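Long-range contacts in hypothetical multiheme protein (Ignicoccus hospitalis KIN4/I, PDB 4QO5), which probably transfers electrons through its covalently bound c-type hemes as a membrane-associated octaheme cytochrome c: residues A[339-344]-A[357-362]; A[365-370]-A[378-383]. All blocks are in the same frame, centred on the assembly; numbering follows the deposited sequence.

Overall arrangement
Contact 1 (339-344 with 357-362) and contact 2 (365-370 with 378-383) follow one another along the chain, the first closing before the second opens, and their centres lie about 12 Å apart on the same side of the chain's centre. Contact 1 joins the start of helix 341-349 to the turn that precedes strand 362-363; contact 2 pairs two non-regular segments between that strand and helix 393-407. They touch directly: Leu-358 CD1 lies 3.6 Å from Leu-369 CD1, and the ring of Pro-340 packs on Ala-370 and Leu-379. Together they make one packed region between helices 341-349 and 393-407, with the Pro-366 end near a heme and contact 1 farther from the chain's centre.

Contact 1. Residues A[339-344]-A[357-362]; sequences MPESTA and ALVGVK
Pro-340 O receives two backbone N-H groups: Ala-344 N at 3.0 Å and, more weakly, Thr-343 N at 3.2 Å from that same oxygen. These two bonds wind the first turn of helix 341-349, for which Pro-340 is the N-cap residue. Its predecessor supplies the polar link to 357-362, which runs through one water. This water donates to Met-339 O at 2.6 Å and accepts from Gly-360 N at 2.9 Å, so that a carbonyl and an amide on facing backbones are satisfied together. Gly-360 is the third residue of a type II turn closed by Val-361 N on Leu-358 O at 3.1 Å. With phi at 83°, a side chain here would run into the carbonyl oxygen of Val-359. The remaining contact is apolar. Met-339 and Leu-358 point at each other and meet at their first carbons, CB to CB at 3.6 Å. Beyond this meeting the methionine chain, CG anti to its backbone N, folds back at its next two torsions. Val-359 divides its two methyls between residues on the first helical turn. CG1, anti to the valine N (chi1 -169°), lies 3.6 Å from Glu-341 CB, while CG2 sits 3.6 Å from Ala-344 CB. Glu-341 crosses the valine obliquely and offers only its aliphatic base, its carboxylate leading away from the turn. The contact thus joins a connecting turn to a helix start by apolar packing and one bridging water. Around it, Thr-343 OG1 ties helix 341-349 to Pro-371 O, and Val-361 bonds through its backbone to Ala-338, bringing the approach to strand 362-363 beside the residue that follows strand 336-337.

Contact 2. Residues A[365-370]-A[378-383]; sequences MPISLA and FLYATL
Residues 365-370 and 378-383 run antiparallel, with Ile-367 and Tyr-380 facing each other as a non-hydrogen-bonded pair flanked by Ala-381 N to Pro-366 O at 2.9 Å and Ser-368 N to Leu-379 O at 3.0 Å. The two bonds differ in approach: Ser-368 N lies in the plane of the Leu-379 carbonyl, whereas Ala-381 N comes from above that of Pro-366. Leu-379 O also receives the CA-H of Ile-367, and Pro-366 O that of Tyr-380. The hydroxyl of Ser-368 extends the pairing. Set between its own backbone N and carbonyl carbon (chi1 54°), OG accepts Leu-379 N at 3.0 Å along a nearly straight bond (166° at the hydrogen) and donates to Ala-370 O at 3.0 Å. An alanine here would lose both bonds and would probably loosen the hold on Leu-379 N and the bend leading to Ala-370. The same OG lies at the edge of the Phe-378 ring, near CD1. Ile-367 crosses that phenylalanine obliquely: its CD1 makes an off-centre CH-pi contact, 4.1 Å from the ring centroid and 30° off the normal. CD1 also reaches the edge of the Tyr-380 ring, 4.1 Å from CE1, so one methyl touches both aromatic side chains. At the other end Ala-381 CB packs against Met-365 O at 3.3 Å. Tyr-321 meets the Phe-378 ring and bonds to Leu-369 O, while Pro-366 leans on His-323 and Tyr-139, its side chain about 7 Å from a bound heme. In this largely buried setting, two backbone N-H groups find carbonyl partners across the segments, a third is taken by the Ser-368 hydroxyl, and that hydroxyl in turn donates to Ala-370 O, which is consistent with two irregular segments held firmly around a single antiparallel bridge.

Contact 1. Residues A[339-344]-A[357-362]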
loop_
_atom_site.group_PDB
_atom_site.type_symbol
_atom_site.label_atom_id
_atom_site.label_comp_id
_atom_site.label_asym_id
_atom_site.label_seq_id
_atom_site.Cartn_x
_atom_site.Cartn_y
_atom_site.Cartn_z
ATOM N N MET A 339 13.576 -4.315 36.551
ATOM C CA MET A 339 14.463 -5.468 36.472
ATOM C C MET A 339 14.468 -6.261 37.774
ATOM O O MET A 339 14.945 -5.772 38.798
ATOM C CB MET A 339 15.885 -4.996 36.168
ATOM C CG MET A 339 16.941 -6.092 36.192
ATOM S SD MET A 339 16.802 -7.237 34.806
ATOM C CE MET A 339 16.893 -6.104 33.420
ATOM N N PRO A 340 13.933 -7.491 37.742
ATOM C CA PRO A 340 13.993 -8.341 38.938
ATOM C C PRO A 340 15.447 -8.653 39.290
ATOM O O PRO A 340 16.250 -8.859 38.386
ATOM C CB PRO A 340 13.259 -9.612 38.501
ATOM C CG PRO A 340 12.367 -9.169 37.379
ATOM C CD PRO A 340 13.143 -8.103 36.660
ATOM N N GLU A 341 15.780 -8.673 40.576
ATOM C CA GLU A 341 17.165 -8.876 41.000
ATOM C C GLU A 341 17.709 -10.267 40.653
ATOM O O GLU A 341 18.912 -10.432 40.432
ATOM C CB GLU A 341 17.326 -8.611 42.503
ATOM C CG GLU A 341 18.773 -8.698 42.987
ATOM C CD GLU A 341 18.932 -9.520 44.255
ATOM O OE1 GLU A 341 18.015 -9.493 45.103
ATOM O OE2 GLU A 341 19.976 -10.196 44.402
ATOM N N SER A 342 16.832 -11.265 40.609
ATOM C CA SER A 342 17.269 -12.623 40.300
ATOM C C SER A 342 17.684 -12.703 38.836
ATOM O O SER A 342 18.615 -13.424 38.478
ATOM C CB SER A 342 16.171 -13.643 40.608
ATOM O OG SER A 342 15.230 -13.716 39.554
ATOM N N THR A 343 16.992 -11.948 37.992
ATOM C CA THR A 343 17.339 -11.888 36.583
ATOM C C THR A 343 18.629 -11.098 36.383
ATOM O O THR A 343 19.499 -11.504 35.617
ATOM C CB THR A 343 16.205 -11.272 35.753
ATOM O OG1 THR A 343 15.035 -12.091 35.877
ATOM C CG2 THR A 343 16.600 -11.192 34.287
ATOM N N ALA A 344 18.754 -9.979 37.091
ATOM C CA ALA A 344 19.955 -9.150 37.013
ATOM C C ALA A 344 21.197 -9.922 37.449
ATOM O O ALA A 344 22.269 -9.785 36.856
ATOM C CB ALA A 344 19.792 -7.898 37.856
ATOM N N ALA A 357 22.299 -1.965 37.476
ATOM C CA ALA A 357 21.893 -0.579 37.689
ATOM C C ALA A 357 20.385 -0.372 37.535
ATOM O O ALA A 357 19.880 0.729 37.754
ATOM C CB ALA A 357 22.653 0.343 36.745
ATOM N N LEU A 358 19.669 -1.428 37.161
ATOM C CA LEU A 358 18.223 -1.342 36.971
ATOM C C LEU A 358 17.430 -1.952 38.131
ATOM O O LEU A 358 16.209 -1.794 38.216
ATOM C CB LEU A 358 17.824 -2.002 35.653
ATOM C CG LEU A 358 18.040 -1.141 34.411
ATOM C CD1 LEU A 358 17.646 -1.906 33.166
ATOM C CD2 LEU A 358 17.243 0.154 34.526
ATOM N N VAL A 359 18.124 -2.647 39.022
ATOM C CA VAL A 359 17.457 -3.279 40.150
ATOM C C VAL A 359 16.892 -2.206 41.074
ATOM O O VAL A 359 17.611 -1.309 41.507
ATOM C CB VAL A 359 18.413 -4.191 40.926
ATOM C CG1 VAL A 359 17.641 -5.038 41.928
ATOM C CG2 VAL A 359 19.178 -5.074 39.960
ATOM N N GLY A 360 15.594 -2.284 41.345
ATOM C CA GLY A 360 14.940 -1.314 42.204
ATOM C C GLY A 360 14.540 -0.030 41.498
ATOM O O GLY A 360 13.994 0.880 42.115
ATOM N N VAL A 361 14.813 0.052 40.203
ATOM C CA VAL A 361 14.407 1.213 39.427
ATOM C C VAL A 361 12.974 1.040 38.928
ATOM O O VAL A 361 12.596 -0.036 38.466
ATOM C CB VAL A 361 15.356 1.451 38.233
ATOM C CG1 VAL A 361 14.920 2.665 37.433
ATOM C CG2 VAL A 361 16.786 1.619 38.724
ATOM N N LYS A 362 12.176 2.099 39.048
ATOM C CA LYS A 362 10.815 2.101 38.522
ATOM C C LYS A 362 10.815 2.797 37.173
ATOM O O LYS A 362 11.440 3.843 37.020
ATOM C CB LYS A 362 9.881 2.853 39.467
ATOM C CG LYS A 362 9.742 2.231 40.845
ATOM C CD LYS A 362 8.909 0.966 40.796
ATOM C CE LYS A 362 8.414 0.586 42.179
ATOM N NZ LYS A 362 9.545 0.457 43.139
HETATM O O HOH W 1 14.335 -4.838 41.098
#

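Contact 2. Residues A[365-370]-A[378-383]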
loop_
_atom_site.group_PDB
_atom_site.type_symbol
_atom_site.label_atom_id
_atom_site.label_comp_id
_atom_site.label_asym_id
_atom_site.label_seq_id
_atom_site.Cartn_x
_atom_site.Cartn_y
_atom_site.Cartn_z
ATOM N N MET A 365 6.233 2.266 32.566
ATOM C CA MET A 365 5.889 1.294 31.536
ATOM C C MET A 365 4.922 0.292 32.147
ATOM O O MET A 365 4.818 0.216 33.377
ATOM C CB MET A 365 7.153 0.609 31.031
ATOM C CG MET A 365 7.998 1.525 30.137
ATOM S SD MET A 365 9.659 0.891 29.910
ATOM C CE MET A 365 9.348 -0.404 28.715
ATOM N N PRO A 366 4.184 -0.448 31.304
ATOM C CA PRO A 366 3.176 -1.374 31.836
ATOM C C PRO A 366 3.760 -2.695 32.309
ATOM O O PRO A 366 3.124 -3.417 33.092
ATOM C CB PRO A 366 2.239 -1.603 30.642
ATOM C CG PRO A 366 3.068 -1.284 29.426
ATOM C CD PRO A 366 4.044 -0.231 29.847
ATOM N N ILE A 367 4.963 -3.006 31.842
ATOM C CA ILE A 367 5.557 -4.313 32.098
ATOM C C ILE A 367 7.074 -4.155 32.262
ATOM O O ILE A 367 7.670 -3.222 31.710
ATOM C CB ILE A 367 5.172 -5.294 30.944
ATOM C CG1 ILE A 367 5.548 -6.741 31.272
ATOM C CG2 ILE A 367 5.745 -4.816 29.589
ATOM C CD1 ILE A 367 4.956 -7.762 30.291
ATOM N N SER A 368 7.692 -5.043 33.034
ATOM C CA SER A 368 9.133 -4.989 33.282
ATOM C C SER A 368 9.950 -5.275 32.015
ATOM O O SER A 368 9.410 -5.737 31.007
ATOM C CB SER A 368 9.517 -5.981 34.375
ATOM O OG SER A 368 9.052 -7.288 34.069
ATOM N N LEU A 369 11.252 -5.009 32.078
ATOM C CA LEU A 369 12.127 -5.177 30.914
ATOM C C LEU A 369 12.512 -6.630 30.689
ATOM O O LEU A 369 12.943 -7.012 29.598
ATOM C CB LEU A 369 13.394 -4.338 31.075
ATOM C CG LEU A 369 13.175 -2.832 31.198
ATOM C CD1 LEU A 369 14.504 -2.117 31.392
ATOM C CD2 LEU A 369 12.433 -2.279 29.982
ATOM N N ALA A 370 12.371 -7.437 31.732
ATOM C CA ALA A 370 12.717 -8.847 31.654
ATOM C C ALA A 370 11.849 -9.608 32.643
ATOM O O ALA A 370 11.428 -9.045 33.655
ATOM C CB ALA A 370 14.193 -9.040 31.985
ATOM N N PHE A 378 6.757 -11.956 34.147
ATOM C CA PHE A 378 7.034 -10.523 34.133
ATOM C C PHE A 378 6.399 -9.863 35.352
ATOM O O PHE A 378 5.516 -10.433 35.987
ATOM C CB PHE A 378 6.482 -9.871 32.873
ATOM C CG PHE A 378 7.220 -10.246 31.621
ATOM C CD1 PHE A 378 8.305 -9.497 31.193
ATOM C CD2 PHE A 378 6.828 -11.348 30.869
ATOM C CE1 PHE A 378 8.988 -9.842 30.031
ATOM C CE2 PHE A 378 7.508 -11.694 29.711
ATOM C CZ PHE A 378 8.588 -10.936 29.293
ATOM N N LEU A 379 6.859 -8.663 35.676
ATOM C CA LEU A 379 6.203 -7.827 36.679
ATOM C C LEU A 379 5.299 -6.833 35.953
ATOM O O LEU A 379 5.654 -6.332 34.875
ATOM C CB LEU A 379 7.241 -7.093 37.527
ATOM C CG LEU A 379 8.218 -8.020 38.261
ATOM C CD1 LEU A 379 9.376 -7.241 38.857
ATOM C CD2 LEU A 379 7.493 -8.813 39.336
ATOM N N TYR A 380 4.126 -6.563 36.525
ATOM C CA TYR A 380 3.168 -5.660 35.892
ATOM C C TYR A 380 3.104 -4.361 36.680
ATOM O O TYR A 380 3.349 -4.342 37.885
ATOM C CB TYR A 380 1.769 -6.276 35.840
ATOM C CG TYR A 380 1.625 -7.525 34.998
ATOM C CD1 TYR A 380 2.439 -7.752 33.899
ATOM C CD2 TYR A 380 0.651 -8.472 35.303
ATOM C CE1 TYR A 380 2.295 -8.909 33.123
ATOM C CE2 TYR A 380 0.496 -9.618 34.544
ATOM C CZ TYR A 380 1.319 -9.834 33.457
ATOM O OH TYR A 380 1.152 -10.981 32.705
ATOM N N ALA A 381 2.752 -3.284 35.990
ATOM C CA ALA A 381 2.742 -1.948 36.574
ATOM C C ALA A 381 1.652 -1.783 37.614
ATOM O O ALA A 381 0.653 -2.501 37.601
ATOM C CB ALA A 381 2.565 -0.894 35.467
ATOM N N THR A 382 1.847 -0.814 38.503
ATOM C CA THR A 382 0.793 -0.361 39.396
ATOM C C THR A 382 0.443 1.096 39.084
ATOM O O THR A 382 1.159 1.779 38.352
ATOM C CB THR A 382 1.215 -0.467 40.869
ATOM O OG1 THR A 382 2.479 0.181 41.047
ATOM C CG2 THR A 382 1.349 -1.928 41.279
ATOM N N LEU A 383 -0.676 1.552 39.631
ATOM C CA LEU A 383 -1.090 2.950 39.530
ATOM C C LEU A 383 -0.649 3.699 40.797
ATOM O O LEU A 383 -0.206 3.073 41.760
ATOM C CB LEU A 383 -2.611 3.014 39.334
ATOM C CG LEU A 383 -3.111 2.594 37.953
ATOM C CD1 LEU A 383 -4.630 2.483 37.963
ATOM C CD2 LEU A 383 -2.630 3.580 36.864
#